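Local coordinates for protein carbohydrate deacetylase Agd3 (Neosartorya fumigata, PDB 6NWZ) that probably removes acetyl groups from the exopolysaccharide galactosaminogalactan, as a carbohydrate de-N-acetylase required for Aspergillus fumigatus biofilm formation, at residues A[27-32]-A[39-44]; A[141-146]-A[171-176]. All coordinates share one frame; numbering follows the deposited sequence.

Contact 1 (A[27-32]-A[39-44]); sequences ILVIAK and SATSGL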
ATOM      1  N   ILE A  27     -10.017  -0.133  20.138  1.00 42.97           N
ATOM      2  CA  ILE A  27      -8.811   0.556  20.589  1.00 40.25           C
ATOM      3  C   ILE A  27      -9.140   2.020  20.849  1.00 51.41           C
ATOM      4  O   ILE A  27      -9.648   2.721  19.966  1.00 45.24           O
ATOM      5  CB  ILE A  27      -7.679   0.418  19.559  1.00 30.79           C
ATOM      6  CG1 ILE A  27      -7.303  -1.053  19.384  1.00 47.17           C
ATOM      7  CG2 ILE A  27      -6.465   1.210  19.997  1.00 29.14           C
ATOM      8  CD1 ILE A  27      -6.796  -1.700  20.654  1.00 38.98           C
ATOM      9  N   LEU A  28      -8.852   2.485  22.064  1.00 39.66           N
ATOM     10  CA  LEU A  28      -9.085   3.874  22.446  1.00 38.81           C
ATOM     11  C   LEU A  28      -7.835   4.698  22.155  1.00 43.73           C
ATOM     12  O   LEU A  28      -6.767   4.440  22.721  1.00 39.55           O
ATOM     13  CB  LEU A  28      -9.462   3.973  23.923  1.00 39.88           C
ATOM     14  CG  LEU A  28      -9.708   5.381  24.463  1.00 45.03           C
ATOM     15  CD1 LEU A  28     -10.816   6.065  23.672  1.00 37.56           C
ATOM     16  CD2 LEU A  28     -10.037   5.336  25.949  1.00 36.97           C
ATOM     17  N   VAL A  29      -7.970   5.687  21.273  1.00 45.72           N
ATOM     18  CA  VAL A  29      -6.868   6.553  20.873  1.00 42.97           C
ATOM     19  C   VAL A  29      -7.099   7.925  21.486  1.00 37.36           C
ATOM     20  O   VAL A  29      -8.114   8.573  21.205  1.00 46.68           O
ATOM     21  CB  VAL A  29      -6.739   6.647  19.345  1.00 34.25           C
ATOM     22  CG1 VAL A  29      -5.702   7.684  18.971  1.00 29.72           C
ATOM     23  CG2 VAL A  29      -6.374   5.291  18.764  1.00 29.56           C
ATOM     24  N   ILE A  30      -6.156   8.366  22.316  1.00 39.72           N
ATOM     25  CA  ILE A  30      -6.243   9.631  23.040  1.00 41.02           C
ATOM     26  C   ILE A  30      -5.144  10.546  22.521  1.00 42.57           C
ATOM     27  O   ILE A  30      -3.962  10.182  22.544  1.00 40.53           O
ATOM     28  CB  ILE A  30      -6.118   9.420  24.557  1.00 44.80           C
ATOM     29  CG1 ILE A  30      -7.259   8.532  25.067  1.00 33.49           C
ATOM     30  CG2 ILE A  30      -6.105  10.755  25.281  1.00 49.18           C
ATOM     31  CD1 ILE A  30      -7.142   8.161  26.524  1.00 33.76           C
ATOM     32  N   ALA A  31      -5.529  11.734  22.058  1.00 35.67           N
ATOM     33  CA  ALA A  31      -4.578  12.682  21.495  1.00 35.36           C
ATOM     34  C   ALA A  31      -5.115  14.094  21.686  1.00 45.96           C
ATOM     35  O   ALA A  31      -6.252  14.294  22.119  1.00 62.18           O
ATOM     36  CB  ALA A  31      -4.306  12.387  20.015  1.00 33.62           C
ATOM     37  N   LYS A  32      -4.279  15.082  21.356  1.00 38.27           N
ATOM     38  CA  LYS A  32      -4.671  16.475  21.553  1.00 39.90           C
ATOM     39  C   LYS A  32      -5.513  16.997  20.394  1.00 45.62           C
ATOM     40  O   LYS A  32      -6.471  17.747  20.607  1.00 55.83           O
ATOM     41  CB  LYS A  32      -3.433  17.353  21.745  1.00 35.53           C
ATOM     42  CG  LYS A  32      -2.496  16.851  22.829  1.00 55.42           C
ATOM     43  CD  LYS A  32      -1.657  17.966  23.433  1.00 51.64           C
ATOM     44  CE  LYS A  32      -0.914  18.751  22.374  1.00 42.55           C
ATOM     45  NZ  LYS A  32      -0.105  19.834  22.992  1.00 48.82           N
ATOM     46  N   SER A  39      -1.378   9.786  13.660  1.00 44.35           N
ATOM     47  CA  SER A  39      -0.199   8.931  13.721  1.00 32.50           C
ATOM     48  C   SER A  39      -0.468   7.621  14.444  1.00 37.72           C
ATOM     49  O   SER A  39       0.360   6.707  14.360  1.00 47.48           O
ATOM     50  CB  SER A  39       0.961   9.669  14.389  1.00 49.31           C
ATOM     51  OG  SER A  39       1.406  10.749  13.583  1.00 72.48           O
ATOM     52  N   ALA A  40      -1.600   7.507  15.141  1.00 26.17           N
ATOM     53  CA  ALA A  40      -2.029   6.253  15.745  1.00 38.40           C
ATOM     54  C   ALA A  40      -3.182   5.587  15.013  1.00 46.22           C
ATOM     55  O   ALA A  40      -3.242   4.356  14.969  1.00 57.86           O
ATOM     56  CB  ALA A  40      -2.439   6.474  17.204  1.00 25.37           C
ATOM     57  N   THR A  41      -4.097   6.368  14.432  1.00 36.20           N
ATOM     58  CA  THR A  41      -5.268   5.788  13.784  1.00 41.69           C
ATOM     59  C   THR A  41      -4.959   5.281  12.380  1.00 51.64           C
ATOM     60  O   THR A  41      -5.632   4.361  11.901  1.00 52.31           O
ATOM     61  CB  THR A  41      -6.400   6.816  13.729  1.00 33.74           C
ATOM     62  OG1 THR A  41      -5.952   7.983  13.029  1.00 30.84           O
ATOM     63  CG2 THR A  41      -6.826   7.214  15.133  1.00 40.88           C
ATOM     64  N   SER A  42      -3.957   5.859  11.712  1.00 39.54           N
ATOM     65  CA  SER A  42      -3.612   5.414  10.366  1.00 37.38           C
ATOM     66  C   SER A  42      -3.175   3.953  10.363  1.00 41.65           C
ATOM     67  O   SER A  42      -3.541   3.189   9.460  1.00 44.01           O
ATOM     68  CB  SER A  42      -2.517   6.306   9.778  1.00 34.28           C
ATOM     69  OG  SER A  42      -1.312   6.217  10.522  1.00 41.90           O
ATOM     70  N   GLY A  43      -2.394   3.546  11.364  1.00 36.44           N
ATOM     71  CA  GLY A  43      -1.972   2.157  11.436  1.00 36.00           C
ATOM     72  C   GLY A  43      -3.116   1.218  11.761  1.00 38.63           C
ATOM     73  O   GLY A  43      -3.243   0.149  11.158  1.00 39.87           O
ATOM     74  N   LEU A  44      -3.963   1.601  12.719  1.00 38.03           N
ATOM     75  CA  LEU A  44      -5.135   0.792  13.025  1.00 41.77           C
ATOM     76  C   LEU A  44      -6.071   0.710  11.826  1.00 37.71           C
ATOM     77  O   LEU A  44      -6.627  -0.355  11.536  1.00 42.14           O
ATOM     78  CB  LEU A  44      -5.859   1.363  14.244  1.00 42.15           C
ATOM     79  CG  LEU A  44      -5.042   1.448  15.535  1.00 40.20           C
ATOM     80  CD1 LEU A  44      -5.802   2.246  16.572  1.00 33.14           C
ATOM     81  CD2 LEU A  44      -4.719   0.063  16.068  1.00 32.65           C
TER
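Val29 and Leu44 meet tip to tip: CG2 of Val29 lies 3.8 Å from CD1 of Leu44. The same methyl of Leu44 also reaches Ile27, its CD1 coming to 3.6 Å from Ile27 CG2, with the two side chains crossing at about a right angle. The second branch of Val29, CG1, is anti to the backbone N (chi1 173°) and turns toward the preceding helical turn, where it lies 3.9 Å from Ala40 CB and 4.0 Å from Thr41 CG2. Thr41 offers its methyl to the strand, and its OG1 bonds back to Ala37 O within helix 34-47.

Behind this first shell, the axes of strand 27-31 and helix 39-44 run nearly antiparallel, at 156°, and approach to 9.2 Å. The helix links strand 22-31 to strand 51-55, two parallel neighbours; Leu44 and Thr41 also touch Tyr51 of strand 51-55, and Ala40 reaches Val78 of strand 76-80. All of this lies in the CBM87 region, whose family name implies carbohydrate binding. Since no hydrogen bond joins the two segments, helix and strand are joined here by apolar contact between side chains alone, which sets no directional bond between them.

Contact 2 (A[141-146]-A[171-176]); sequences VEQLLS and HYPATI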
ATOM      1  N   VAL A 141      20.896  15.694  10.845  1.00 60.36           N
ATOM      2  CA  VAL A 141      21.702  14.887  11.753  1.00 52.22           C
ATOM      3  C   VAL A 141      20.997  13.552  11.943  1.00 57.55           C
ATOM      4  O   VAL A 141      19.870  13.496  12.455  1.00 62.84           O
ATOM      5  CB  VAL A 141      21.926  15.598  13.097  1.00 48.51           C
ATOM      6  CG1 VAL A 141      22.888  14.800  13.969  1.00 44.84           C
ATOM      7  CG2 VAL A 141      22.447  17.015  12.879  1.00 38.59           C
ATOM      8  N   GLU A 142      21.656  12.477  11.522  1.00 50.50           N
ATOM      9  CA  GLU A 142      21.083  11.141  11.561  1.00 50.28           C
ATOM     10  C   GLU A 142      21.417  10.448  12.876  1.00 46.24           C
ATOM     11  O   GLU A 142      22.501  10.636  13.436  1.00 47.12           O
ATOM     12  CB  GLU A 142      21.606  10.314  10.383  1.00 42.90           C
ATOM     13  CG  GLU A 142      21.208   8.851  10.401  1.00 39.01           C
ATOM     14  CD  GLU A 142      19.743   8.650  10.085  1.00 51.04           C
ATOM     15  OE1 GLU A 142      19.375   8.793   8.901  1.00 46.29           O
ATOM     16  OE2 GLU A 142      18.962   8.361  11.020  1.00 56.80           O
ATOM     17  N   GLN A 143      20.466   9.661  13.375  1.00 37.35           N
ATOM     18  CA  GLN A 143      20.717   8.729  14.468  1.00 39.66           C
ATOM     19  C   GLN A 143      19.958   7.453  14.157  1.00 40.94           C
ATOM     20  O   GLN A 143      18.727   7.471  14.069  1.00 46.82           O
ATOM     21  CB  GLN A 143      20.289   9.296  15.825  1.00 35.29           C
ATOM     22  CG  GLN A 143      20.672   8.397  16.998  1.00 38.88           C
ATOM     23  CD  GLN A 143      20.598   9.105  18.337  1.00 44.05           C
ATOM     24  OE1 GLN A 143      19.666   9.862  18.601  1.00 51.88           O
ATOM     25  NE2 GLN A 143      21.591   8.869  19.189  1.00 39.90           N
ATOM     26  N   LEU A 144      20.688   6.358  13.980  1.00 36.80           N
ATOM     27  CA  LEU A 144      20.070   5.101  13.595  1.00 39.80           C
ATOM     28  C   LEU A 144      19.324   4.486  14.770  1.00 40.70           C
ATOM     29  O   LEU A 144      19.761   4.574  15.921  1.00 33.38           O
ATOM     30  CB  LEU A 144      21.123   4.133  13.066  1.00 24.29           C
ATOM     31  CG  LEU A 144      21.765   4.614  11.764  1.00 25.43           C
ATOM     32  CD1 LEU A 144      22.615   3.520  11.167  1.00 25.87           C
ATOM     33  CD2 LEU A 144      20.699   5.069  10.778  1.00 24.88           C
ATOM     34  N   LEU A 145      18.187   3.867  14.465  1.00 42.59           N
ATOM     35  CA  LEU A 145      17.311   3.247  15.449  1.00 29.35           C
ATOM     36  C   LEU A 145      17.042   1.811  15.028  1.00 31.00           C
ATOM     37  O   LEU A 145      16.919   1.523  13.834  1.00 37.75           O
ATOM     38  CB  LEU A 145      15.994   4.026  15.573  1.00 20.15           C
ATOM     39  CG  LEU A 145      14.749   3.348  16.149  1.00 19.23           C
ATOM     40  CD1 LEU A 145      14.944   3.042  17.608  1.00 26.46           C
ATOM     41  CD2 LEU A 145      13.541   4.234  15.966  1.00 25.44           C
ATOM     42  N   SER A 146      16.955   0.909  16.003  1.00 25.04           N
ATOM     43  CA  SER A 146      16.702  -0.490  15.690  1.00 32.60           C
ATOM     44  C   SER A 146      16.061  -1.174  16.886  1.00 30.93           C
ATOM     45  O   SER A 146      16.339  -0.828  18.037  1.00 39.27           O
ATOM     46  CB  SER A 146      17.990  -1.220  15.316  1.00 20.01           C
ATOM     47  OG  SER A 146      18.783  -1.404  16.473  1.00 31.84           O
ATOM     48  N   HIS A 171      13.501  12.918  19.169  1.00 34.38           N
ATOM     49  CA  HIS A 171      13.506  11.842  20.155  1.00 39.49           C
ATOM     50  C   HIS A 171      14.364  12.244  21.351  1.00 37.16           C
ATOM     51  O   HIS A 171      14.984  13.310  21.371  1.00 58.71           O
ATOM     52  CB  HIS A 171      13.990  10.527  19.541  1.00 37.27           C
ATOM     53  CG  HIS A 171      15.282  10.645  18.796  1.00 40.89           C
ATOM     54  ND1 HIS A 171      15.350  11.076  17.488  1.00 41.07           N
ATOM     55  CD2 HIS A 171      16.557  10.385  19.173  1.00 30.94           C
ATOM     56  CE1 HIS A 171      16.610  11.074  17.089  1.00 31.70           C
ATOM     57  NE2 HIS A 171      17.363  10.663  18.095  1.00 36.68           N
ATOM     58  N   TYR A 172      14.382  11.385  22.369  1.00 38.53           N
ATOM     59  CA  TYR A 172      15.116  11.652  23.604  1.00 32.47           C
ATOM     60  C   TYR A 172      15.846  10.383  24.025  1.00 37.03           C
ATOM     61  O   TYR A 172      15.221   9.441  24.538  1.00 35.35           O
ATOM     62  CB  TYR A 172      14.191  12.124  24.722  1.00 26.07           C
ATOM     63  CG  TYR A 172      13.223  13.218  24.332  1.00 51.87           C
ATOM     64  CD1 TYR A 172      11.979  12.907  23.799  1.00 54.34           C
ATOM     65  CD2 TYR A 172      13.544  14.560  24.512  1.00 41.90           C
ATOM     66  CE1 TYR A 172      11.084  13.894  23.444  1.00 56.56           C
ATOM     67  CE2 TYR A 172      12.651  15.560  24.159  1.00 56.08           C
ATOM     68  CZ  TYR A 172      11.421  15.218  23.624  1.00 64.74           C
ATOM     69  OH  TYR A 172      10.516  16.194  23.266  1.00 64.03           O
ATOM     70  N   PRO A 173      17.158  10.315  23.814  1.00 34.73           N
ATOM     71  CA  PRO A 173      17.926   9.168  24.310  1.00 34.48           C
ATOM     72  C   PRO A 173      17.728   8.991  25.808  1.00 37.45           C
ATOM     73  O   PRO A 173      17.811   9.948  26.581  1.00 40.20           O
ATOM     74  CB  PRO A 173      19.369   9.539  23.963  1.00 32.63           C
ATOM     75  CG  PRO A 173      19.236  10.437  22.772  1.00 27.46           C
ATOM     76  CD  PRO A 173      17.982  11.232  23.009  1.00 31.31           C
ATOM     77  N   ALA A 174      17.453   7.756  26.217  1.00 40.64           N
ATOM     78  CA  ALA A 174      16.986   7.471  27.563  1.00 37.41           C
ATOM     79  C   ALA A 174      17.834   6.389  28.214  1.00 44.17           C
ATOM     80  O   ALA A 174      18.637   5.712  27.563  1.00 38.38           O
ATOM     81  CB  ALA A 174      15.514   7.043  27.555  1.00 31.46           C
ATOM     82  N   THR A 175      17.624   6.227  29.522  1.00 44.18           N
ATOM     83  CA  THR A 175      18.294   5.206  30.321  1.00 36.94           C
ATOM     84  C   THR A 175      17.279   4.556  31.251  1.00 45.50           C
ATOM     85  O   THR A 175      16.637   5.249  32.045  1.00 47.77           O
ATOM     86  CB  THR A 175      19.440   5.810  31.133  1.00 37.05           C
ATOM     87  OG1 THR A 175      20.397   6.394  30.241  1.00 62.06           O
ATOM     88  CG2 THR A 175      20.114   4.740  31.982  1.00 34.34           C
ATOM     89  N   ILE A 176      17.137   3.229  31.157  1.00 37.53           N
ATOM     90  CA  ILE A 176      16.248   2.512  32.066  1.00 38.84           C
ATOM     91  C   ILE A 176      16.788   2.620  33.483  1.00 41.44           C
ATOM     92  O   ILE A 176      17.975   2.374  33.735  1.00 56.32           O
ATOM     93  CB  ILE A 176      16.102   1.047  31.632  1.00 33.41           C
ATOM     94  CG1 ILE A 176      15.486   0.969  30.237  1.00 36.06           C
ATOM     95  CG2 ILE A 176      15.257   0.267  32.634  1.00 27.26           C
ATOM     96  CD1 ILE A 176      15.228  -0.442  29.775  1.00 26.93           C
TER
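Gln143 reaches His171 with nearly the whole length of its side chain. Its CG is anti to the backbone N (chi1 -174°) and the chain beyond is extended, which carries the amide across a gap of 9.7 Å between the CA atoms of the two residues. CB already passes 3.9 Å from His171 NE2, and CG remains close to the same nitrogen. Further out, CD comes to 3.6 Å from NE2. At the tip, OE1 accepts a hydrogen bond from His171 NE2 at the edge of the imidazole, near the ring plane, with an angle of 149° at the hydrogen; the modelled length, 2.5 Å between NE2 and OE1, is very short and doubtful at this resolution. Amide and ring planes are turned 49° apart, and OE1 also lies 4.2 Å from Pro173 CG.

The bond spans two pieces of sheet in the CBM87 region. Segment 141-146 leads into strand 144-147, which pairs antiparallel with strands 164-165 and 182-188, whereas His171 and Pro173 lead into strand 174-176, the antiparallel partner of strand 129-131. Both polar ends have a second grip. The other amide atom of Gln143, NE2, bonds to Ala189 O, which fixes which way round the amide sits, and His171 ND1 bonds to Leu169 O. With a carbonyl oxygen facing each of its nitrogens, the buried imidazole may well be biased toward the doubly protonated, cationic form.

Phe188 meets the histidine ring at a shallow angle between planes, and it touches the Gln143 side chain as well. Cys136 and Thr166 also pack against His171, and the hydroxyl of Thr166 bonds to Gln143 O.

Contacts 1 and 2 show two ways of joining parts of one CBM87 region: apolar packing of a helix on the strand it follows, and a polar bridge between the side chains of Gln143 and His171. They occur in series along the chain, contact 1 closing before contact 2 opens. Their centres are about 23 Å apart and their nearest atoms about 11 Å apart, so neither touches the other. The centre of contact 1 lies about 19 Å from the centre of the chain, that of contact 2 about 28 Å. Neither is part of a zinc site; Asp256, His388 and His392 bind zinc in the separate deacetylase region.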